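Local coordinates for Abbfa_003403 (Acinetobacter baumannii, PDB 4ZXH), which probably activates an amino acid, condenses it with an upstream substrate and releases the product, acting as a four-domain nonribosomal peptide synthetase, at residues 580-586 and 596-602; 558-562 and 573-577. All coordinates share one frame; numbering follows the deposited sequence.

Contact 1 of 2, residues 580-586 and 596-602; sequences KVILTQT and VPRLDIN
Val581 and Leu599 meet on the face of two neighbouring parallel strands that also carries Leu583, with Val581 CG2 3.7 Å from Leu599 CG and the two side chains crossing at about a right angle. CG2 reaches across because it stands anti to the backbone N of Val581. Further along this face Leu583 CD1 lies against Ile601 CB at 3.8 Å, and helices 509-525 and 543-553 pack over Leu599 and Ile601. On the reverse face Ile582 CG1 touches Val596 CG1 (3.8 Å), and the intervening loop supplies Val594 to Ile582 and Met589 to Thr584. Between the faces, the backbone of residues 581-584 alternates donor and acceptor: Ile582 N donates to Pro597 O and Ile582 O accepts from Leu599 N; Thr584 N donates to Leu599 O and Thr584 O accepts from Ile601 N. The pair forms the edge of the four-stranded parallel sheet in the AMP-binding region, where 598-600 is the outermost strand and a loop without helix makes the return connection.

The C-terminal end is the solvent side, and polar bonds replace the apolar packing there. Thr586 OG1 donates to Asp600 OD2 at 2.9 Å, on the syn side of the carboxylate, and accepts from Asn602 ND2. Asp600 OD1 also takes the backbone N of Asn602 in an Asx turn, from 61° out of the carboxylate plane. Thr586 and Asn602 are both exposed.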
ATOM      1  N   LYS A 580     -22.703  44.281  23.884  1.00 31.07           N
ATOM      2  CA  LYS A 580     -23.168  45.596  24.310  1.00 35.16           C
ATOM      3  C   LYS A 580     -23.182  46.555  23.142  1.00 34.90           C
ATOM      4  O   LYS A 580     -24.084  47.369  23.010  1.00 33.29           O
ATOM      5  CB  LYS A 580     -22.268  46.150  25.414  1.00 29.99           C
ATOM      6  CG  LYS A 580     -22.691  47.492  25.969  1.00 26.88           C
ATOM      7  CD  LYS A 580     -23.954  47.352  26.786  1.00 34.50           C
ATOM      8  CE  LYS A 580     -24.070  48.428  27.870  1.00 37.07           C
ATOM      9  NZ  LYS A 580     -23.308  48.055  29.106  1.00 48.47           N
ATOM     10  N   VAL A 581     -22.153  46.449  22.307  1.00 31.51           N
ATOM     11  CA  VAL A 581     -21.926  47.377  21.216  1.00 28.59           C
ATOM     12  C   VAL A 581     -21.106  46.661  20.154  1.00 33.19           C
ATOM     13  O   VAL A 581     -20.471  45.647  20.446  1.00 39.86           O
ATOM     14  CB  VAL A 581     -21.195  48.666  21.703  1.00 32.35           C
ATOM     15  CG1 VAL A 581     -19.701  48.426  21.837  1.00 37.06           C
ATOM     16  CG2 VAL A 581     -21.437  49.814  20.759  1.00 40.34           C
ATOM     17  N   ILE A 582     -21.138  47.166  18.924  1.00 38.30           N
ATOM     18  CA  ILE A 582     -20.242  46.687  17.859  1.00 34.84           C
ATOM     19  C   ILE A 582     -19.310  47.827  17.462  1.00 34.63           C
ATOM     20  O   ILE A 582     -19.773  48.872  16.989  1.00 33.15           O
ATOM     21  CB  ILE A 582     -21.022  46.202  16.613  1.00 33.70           C
ATOM     22  CG1 ILE A 582     -21.829  44.934  16.926  1.00 31.61           C
ATOM     23  CG2 ILE A 582     -20.081  45.975  15.444  1.00 29.59           C
ATOM     24  CD1 ILE A 582     -22.878  44.619  15.876  1.00 27.61           C
ATOM     25  N   LEU A 583     -18.011  47.649  17.701  1.00 29.78           N
ATOM     26  CA  LEU A 583     -17.034  48.688  17.379  1.00 31.49           C
ATOM     27  C   LEU A 583     -16.537  48.412  15.978  1.00 39.91           C
ATOM     28  O   LEU A 583     -15.932  47.376  15.722  1.00 43.34           O
ATOM     29  CB  LEU A 583     -15.875  48.711  18.389  1.00 26.99           C
ATOM     30  CG  LEU A 583     -14.732  49.724  18.203  1.00 35.33           C
ATOM     31  CD1 LEU A 583     -15.122  51.171  18.505  1.00 26.13           C
ATOM     32  CD2 LEU A 583     -13.517  49.306  19.025  1.00 33.62           C
ATOM     33  N   THR A 584     -16.818  49.333  15.069  1.00 40.17           N
ATOM     34  CA  THR A 584     -16.541  49.131  13.650  1.00 38.24           C
ATOM     35  C   THR A 584     -15.943  50.407  13.060  1.00 38.75           C
ATOM     36  O   THR A 584     -15.629  51.333  13.794  1.00 40.37           O
ATOM     37  CB  THR A 584     -17.822  48.742  12.912  1.00 40.76           C
ATOM     38  OG1 THR A 584     -17.565  48.641  11.508  1.00 48.33           O
ATOM     39  CG2 THR A 584     -18.906  49.787  13.159  1.00 32.87           C
ATOM     40  N   GLN A 585     -15.764  50.477  11.748  1.00 41.30           N
ATOM     41  CA  GLN A 585     -15.192  51.693  11.173  1.00 44.50           C
ATOM     42  C   GLN A 585     -16.203  52.358  10.257  1.00 48.33           C
ATOM     43  O   GLN A 585     -17.199  51.739   9.891  1.00 41.92           O
ATOM     44  CB  GLN A 585     -13.872  51.401  10.433  1.00 46.18           C
ATOM     45  CG  GLN A 585     -13.928  50.314   9.375  1.00 57.11           C
ATOM     46  CD  GLN A 585     -12.546  49.827   8.958  1.00 60.04           C
ATOM     47  OE1 GLN A 585     -11.797  49.260   9.765  1.00 53.36           O
ATOM     48  NE2 GLN A 585     -12.196  50.056   7.692  1.00 66.01           N
ATOM     49  N   THR A 586     -15.937  53.614   9.896  1.00 55.46           N
ATOM     50  CA  THR A 586     -16.884  54.463   9.160  1.00 53.72           C
ATOM     51  C   THR A 586     -17.581  53.781   7.986  1.00 55.34           C
ATOM     52  O   THR A 586     -18.812  53.742   7.932  1.00 55.21           O
ATOM     53  CB  THR A 586     -16.181  55.713   8.619  1.00 56.66           C
ATOM     54  OG1 THR A 586     -15.397  56.308   9.662  1.00 55.34           O
ATOM     55  CG2 THR A 586     -17.200  56.713   8.084  1.00 53.84           C
ATOM     56  N   VAL A 596     -28.383  46.179  17.284  1.00 48.25           N
ATOM     57  CA  VAL A 596     -27.289  46.330  18.235  1.00 45.99           C
ATOM     58  C   VAL A 596     -26.568  47.642  17.955  1.00 42.59           C
ATOM     59  O   VAL A 596     -26.239  47.924  16.813  1.00 48.30           O
ATOM     60  CB  VAL A 596     -26.279  45.158  18.148  1.00 30.36           C
ATOM     61  CG1 VAL A 596     -25.018  45.477  18.920  1.00 28.80           C
ATOM     62  CG2 VAL A 596     -26.895  43.870  18.643  1.00 30.54           C
ATOM     63  N   PRO A 597     -26.333  48.457  18.997  1.00 43.32           N
ATOM     64  CA  PRO A 597     -25.643  49.739  18.824  1.00 39.89           C
ATOM     65  C   PRO A 597     -24.286  49.599  18.154  1.00 30.26           C
ATOM     66  O   PRO A 597     -23.577  48.623  18.389  1.00 43.88           O
ATOM     67  CB  PRO A 597     -25.486  50.245  20.258  1.00 31.07           C
ATOM     68  CG  PRO A 597     -26.604  49.632  20.986  1.00 33.11           C
ATOM     69  CD  PRO A 597     -26.776  48.264  20.390  1.00 42.02           C
ATOM     70  N   ARG A 598     -23.938  50.577  17.324  1.00 33.88           N
ATOM     71  CA  ARG A 598     -22.666  50.576  16.617  1.00 42.61           C
ATOM     72  C   ARG A 598     -21.888  51.828  17.004  1.00 39.70           C
ATOM     73  O   ARG A 598     -22.478  52.879  17.210  1.00 40.51           O
ATOM     74  CB  ARG A 598     -22.897  50.507  15.099  1.00 48.90           C
ATOM     75  CG  ARG A 598     -24.193  49.784  14.735  1.00 63.91           C
ATOM     76  CD  ARG A 598     -24.917  50.445  13.558  1.00 83.91           C
ATOM     77  NE  ARG A 598     -26.253  49.883  13.355  1.00 94.32           N
ATOM     78  CZ  ARG A 598     -26.590  49.073  12.354  1.00106.96           C
ATOM     79  NH1 ARG A 598     -25.689  48.710  11.444  1.00113.41           N
ATOM     80  NH2 ARG A 598     -27.834  48.616  12.265  1.00107.23           N
ATOM     81  N   LEU A 599     -20.573  51.690  17.133  1.00 29.17           N
ATOM     82  CA  LEU A 599     -19.676  52.806  17.392  1.00 29.38           C
ATOM     83  C   LEU A 599     -18.572  52.904  16.346  1.00 44.28           C
ATOM     84  O   LEU A 599     -17.898  51.921  16.034  1.00 40.18           O
ATOM     85  CB  LEU A 599     -19.036  52.671  18.762  1.00 42.11           C
ATOM     86  CG  LEU A 599     -19.868  53.069  19.962  1.00 37.38           C
ATOM     87  CD1 LEU A 599     -19.066  52.720  21.197  1.00 27.69           C
ATOM     88  CD2 LEU A 599     -20.162  54.538  19.899  1.00 30.01           C
ATOM     89  N   ASP A 600     -18.379  54.101  15.817  1.00 44.15           N
ATOM     90  CA  ASP A 600     -17.329  54.336  14.840  1.00 45.74           C
ATOM     91  C   ASP A 600     -16.013  54.645  15.538  1.00 40.00           C
ATOM     92  O   ASP A 600     -15.875  55.679  16.193  1.00 44.74           O
ATOM     93  CB  ASP A 600     -17.732  55.475  13.902  1.00 51.89           C
ATOM     94  CG  ASP A 600     -16.692  55.760  12.831  1.00 50.76           C
ATOM     95  OD1 ASP A 600     -15.688  55.012  12.758  1.00 47.23           O
ATOM     96  OD2 ASP A 600     -16.888  56.735  12.061  1.00 44.94           O
ATOM     97  N   ILE A 601     -15.043  53.757  15.372  1.00 35.82           N
ATOM     98  CA  ILE A 601     -13.734  53.897  16.015  1.00 45.31           C
ATOM     99  C   ILE A 601     -12.954  55.133  15.548  1.00 47.56           C
ATOM    100  O   ILE A 601     -12.058  55.614  16.244  1.00 50.01           O
ATOM    101  CB  ILE A 601     -12.865  52.643  15.782  1.00 41.93           C
ATOM    102  CG1 ILE A 601     -11.731  52.566  16.796  1.00 40.18           C
ATOM    103  CG2 ILE A 601     -12.298  52.634  14.387  1.00 43.10           C
ATOM    104  CD1 ILE A 601     -10.866  51.340  16.613  1.00 44.23           C
ATOM    105  N   ASN A 602     -13.293  55.657  14.377  1.00 47.46           N
ATOM    106  CA  ASN A 602     -12.621  56.857  13.892  1.00 53.21           C
ATOM    107  C   ASN A 602     -13.044  58.090  14.683  1.00 56.43           C
ATOM    108  O   ASN A 602     -12.349  59.105  14.669  1.00 68.37           O
ATOM    109  CB  ASN A 602     -12.905  57.068  12.404  1.00 60.63           C
ATOM    110  CG  ASN A 602     -12.333  55.957  11.529  1.00 62.72           C
ATOM    111  OD1 ASN A 602     -11.191  55.524  11.717  1.00 63.94           O
ATOM    112  ND2 ASN A 602     -13.139  55.479  10.575  1.00 56.88           N
TER

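Contact 2 of 2, residues 558-562 and 573-577; sequences YVPLD and IIEDA
Leu561, just past the end of strand 557-560, packs against Ile573 and Ile574 on helix 567-577. Its CB is directed at the helix, and CG, placed anti to the carbonyl carbon (chi1 -57°), comes to 4.1 Å from Ile574 CD1. Beyond this the side chain forks. Leu561 CD1 lies against the same terminal methyl of Ile574, while Leu561 CD2 touches two methyls, 3.6 Å from Ile574 CD1 and 3.8 Å from Ile573 CG2. The side chains of Leu561 and Ile574 cross at about a right angle; those of Leu561 and Ile573 run past each other in opposite directions.

Ile573 CG2 is shared, since it also meets Val559 CG1 at 3.7 Å. That valine methyl, anti to the backbone N of Val559, continues to Ala577 CB (4.1 Å), one helical turn further along. Val559 and Leu561 thus present their branches to the helix face made by Ile573, Ile574 and Ala577, whereas the CB of Pro560 points away. No hydrogen bond joins the two segments, and all the touching residues are buried. Tyr626 of strand 621-627 packs on Val559, Ile573 and Ala577, and Ala577 O is bonded by Arg533 NE.

Strand and helix run in nearly opposite directions (154°), and their axes come within 10.2 Å. This is the first half of a beta-alpha-beta crossover, in which helix 567-577 packs on the parallel sheet of the adenylation domain before the chain enters strand 581-584.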
ATOM      1  N   TYR A 558     -13.623  41.329  23.738  1.00 24.79           N
ATOM      2  CA  TYR A 558     -14.108  41.553  22.387  1.00 24.39           C
ATOM      3  C   TYR A 558     -14.599  40.265  21.760  1.00 27.37           C
ATOM      4  O   TYR A 558     -14.169  39.171  22.115  1.00 31.67           O
ATOM      5  CB  TYR A 558     -13.042  42.211  21.510  1.00 21.32           C
ATOM      6  CG  TYR A 558     -11.821  41.374  21.253  1.00 22.59           C
ATOM      7  CD1 TYR A 558     -10.748  41.394  22.127  1.00 23.59           C
ATOM      8  CD2 TYR A 558     -11.738  40.573  20.122  1.00 24.76           C
ATOM      9  CE1 TYR A 558      -9.626  40.631  21.891  1.00 31.50           C
ATOM     10  CE2 TYR A 558     -10.618  39.807  19.867  1.00 24.79           C
ATOM     11  CZ  TYR A 558      -9.563  39.837  20.753  1.00 30.50           C
ATOM     12  OH  TYR A 558      -8.448  39.069  20.502  1.00 23.65           O
ATOM     13  N   VAL A 559     -15.540  40.419  20.842  1.00 32.63           N
ATOM     14  CA  VAL A 559     -16.045  39.327  20.030  1.00 30.07           C
ATOM     15  C   VAL A 559     -15.733  39.603  18.561  1.00 34.56           C
ATOM     16  O   VAL A 559     -16.299  40.524  17.972  1.00 33.35           O
ATOM     17  CB  VAL A 559     -17.542  39.173  20.219  1.00 22.68           C
ATOM     18  CG1 VAL A 559     -18.054  37.966  19.454  1.00 21.58           C
ATOM     19  CG2 VAL A 559     -17.855  39.076  21.702  1.00 22.75           C
ATOM     20  N   PRO A 560     -14.811  38.827  17.971  1.00 34.50           N
ATOM     21  CA  PRO A 560     -14.389  39.085  16.588  1.00 32.96           C
ATOM     22  C   PRO A 560     -15.506  38.907  15.561  1.00 35.10           C
ATOM     23  O   PRO A 560     -16.041  37.810  15.408  1.00 44.62           O
ATOM     24  CB  PRO A 560     -13.288  38.045  16.360  1.00 27.76           C
ATOM     25  CG  PRO A 560     -12.792  37.720  17.710  1.00 27.42           C
ATOM     26  CD  PRO A 560     -14.004  37.771  18.597  1.00 27.90           C
ATOM     27  N   LEU A 561     -15.847  39.985  14.865  1.00 33.55           N
ATOM     28  CA  LEU A 561     -16.749  39.907  13.724  1.00 32.71           C
ATOM     29  C   LEU A 561     -16.008  40.338  12.460  1.00 38.02           C
ATOM     30  O   LEU A 561     -16.059  41.497  12.057  1.00 42.31           O
ATOM     31  CB  LEU A 561     -17.983  40.772  13.954  1.00 29.34           C
ATOM     32  CG  LEU A 561     -18.752  40.406  15.220  1.00 27.61           C
ATOM     33  CD1 LEU A 561     -19.525  41.580  15.728  1.00 24.06           C
ATOM     34  CD2 LEU A 561     -19.669  39.236  14.946  1.00 31.15           C
ATOM     35  N   ASP A 562     -15.277  39.403  11.865  1.00 36.12           N
ATOM     36  CA  ASP A 562     -14.513  39.694  10.663  1.00 37.50           C
ATOM     37  C   ASP A 562     -15.491  40.034   9.551  1.00 38.72           C
ATOM     38  O   ASP A 562     -16.341  39.210   9.207  1.00 43.28           O
ATOM     39  CB  ASP A 562     -13.631  38.498  10.292  1.00 38.48           C
ATOM     40  CG  ASP A 562     -12.645  38.806   9.177  1.00 44.89           C
ATOM     41  OD1 ASP A 562     -12.903  39.704   8.339  1.00 48.66           O
ATOM     42  OD2 ASP A 562     -11.599  38.129   9.135  1.00 43.04           O
ATOM     43  N   ILE A 573     -23.360  34.896  15.315  1.00 29.60           N
ATOM     44  CA  ILE A 573     -22.476  35.282  16.398  1.00 30.91           C
ATOM     45  C   ILE A 573     -23.092  36.411  17.243  1.00 36.76           C
ATOM     46  O   ILE A 573     -23.089  36.341  18.480  1.00 36.87           O
ATOM     47  CB  ILE A 573     -21.103  35.717  15.873  1.00 32.10           C
ATOM     48  CG1 ILE A 573     -20.456  34.577  15.088  1.00 36.40           C
ATOM     49  CG2 ILE A 573     -20.188  36.154  17.020  1.00 23.36           C
ATOM     50  CD1 ILE A 573     -19.014  34.860  14.686  1.00 29.09           C
ATOM     51  N   ILE A 574     -23.622  37.437  16.573  1.00 34.79           N
ATOM     52  CA  ILE A 574     -24.225  38.573  17.268  1.00 36.30           C
ATOM     53  C   ILE A 574     -25.264  38.080  18.249  1.00 37.81           C
ATOM     54  O   ILE A 574     -25.267  38.486  19.404  1.00 37.22           O
ATOM     55  CB  ILE A 574     -24.933  39.568  16.314  1.00 43.36           C
ATOM     56  CG1 ILE A 574     -24.001  40.105  15.215  1.00 40.79           C
ATOM     57  CG2 ILE A 574     -25.547  40.702  17.110  1.00 35.84           C
ATOM     58  CD1 ILE A 574     -22.844  40.849  15.723  1.00 36.27           C
ATOM     59  N   GLU A 575     -26.126  37.177  17.772  1.00 35.91           N
ATOM     60  CA  GLU A 575     -27.289  36.717  18.518  1.00 32.52           C
ATOM     61  C   GLU A 575     -26.924  35.899  19.761  1.00 42.44           C
ATOM     62  O   GLU A 575     -27.564  36.023  20.813  1.00 47.68           O
ATOM     63  CB  GLU A 575     -28.194  35.893  17.608  1.00 38.53           C
ATOM     64  CG  GLU A 575     -29.498  35.482  18.276  1.00 59.54           C
ATOM     65  CD  GLU A 575     -30.504  34.885  17.309  1.00 80.49           C
ATOM     66  OE1 GLU A 575     -30.103  34.478  16.195  1.00 87.63           O
ATOM     67  OE2 GLU A 575     -31.706  34.843  17.659  1.00 86.86           O
ATOM     68  N   ASP A 576     -25.905  35.056  19.630  1.00 39.23           N
ATOM     69  CA  ASP A 576     -25.457  34.212  20.729  1.00 41.31           C
ATOM     70  C   ASP A 576     -24.649  35.021  21.754  1.00 41.84           C
ATOM     71  O   ASP A 576     -24.791  34.823  22.968  1.00 40.55           O
ATOM     72  CB  ASP A 576     -24.626  33.045  20.178  1.00 40.86           C
ATOM     73  CG  ASP A 576     -24.120  32.095  21.267  1.00 40.06           C
ATOM     74  OD1 ASP A 576     -24.902  31.254  21.777  1.00 41.21           O
ATOM     75  OD2 ASP A 576     -22.919  32.177  21.599  1.00 36.11           O
ATOM     76  N   ALA A 577     -23.816  35.937  21.259  1.00 36.33           N
ATOM     77  CA  ALA A 577     -22.884  36.671  22.112  1.00 35.00           C
ATOM     78  C   ALA A 577     -23.540  37.849  22.829  1.00 41.93           C
ATOM     79  O   ALA A 577     -23.029  38.314  23.846  1.00 44.63           O
ATOM     80  CB  ALA A 577     -21.679  37.157  21.293  1.00 26.99           C
TER

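In the fold
From the N-terminal side, strand 557-560 leads into helix 567-577, and contact 2 closes this first loop when the helix folds back over the strand. The chain then passes into strand 581-584, makes a helix-free excursion and returns as strand 598-600, where contact 1 closes a second loop. The loops follow in series, neither nested nor crossed. Strand 533-537 lies between 557-560 and 581-584 in the sheet, but the two contacts still meet over it: Ile574 packs on Val596 and Ile582, and Leu561 CD1 approaches Ile582 CG1. Contact 2 fixes the helix to the 557-560 edge, and contact 1 pairs the opposite edge strand, 598-600, with 581-584.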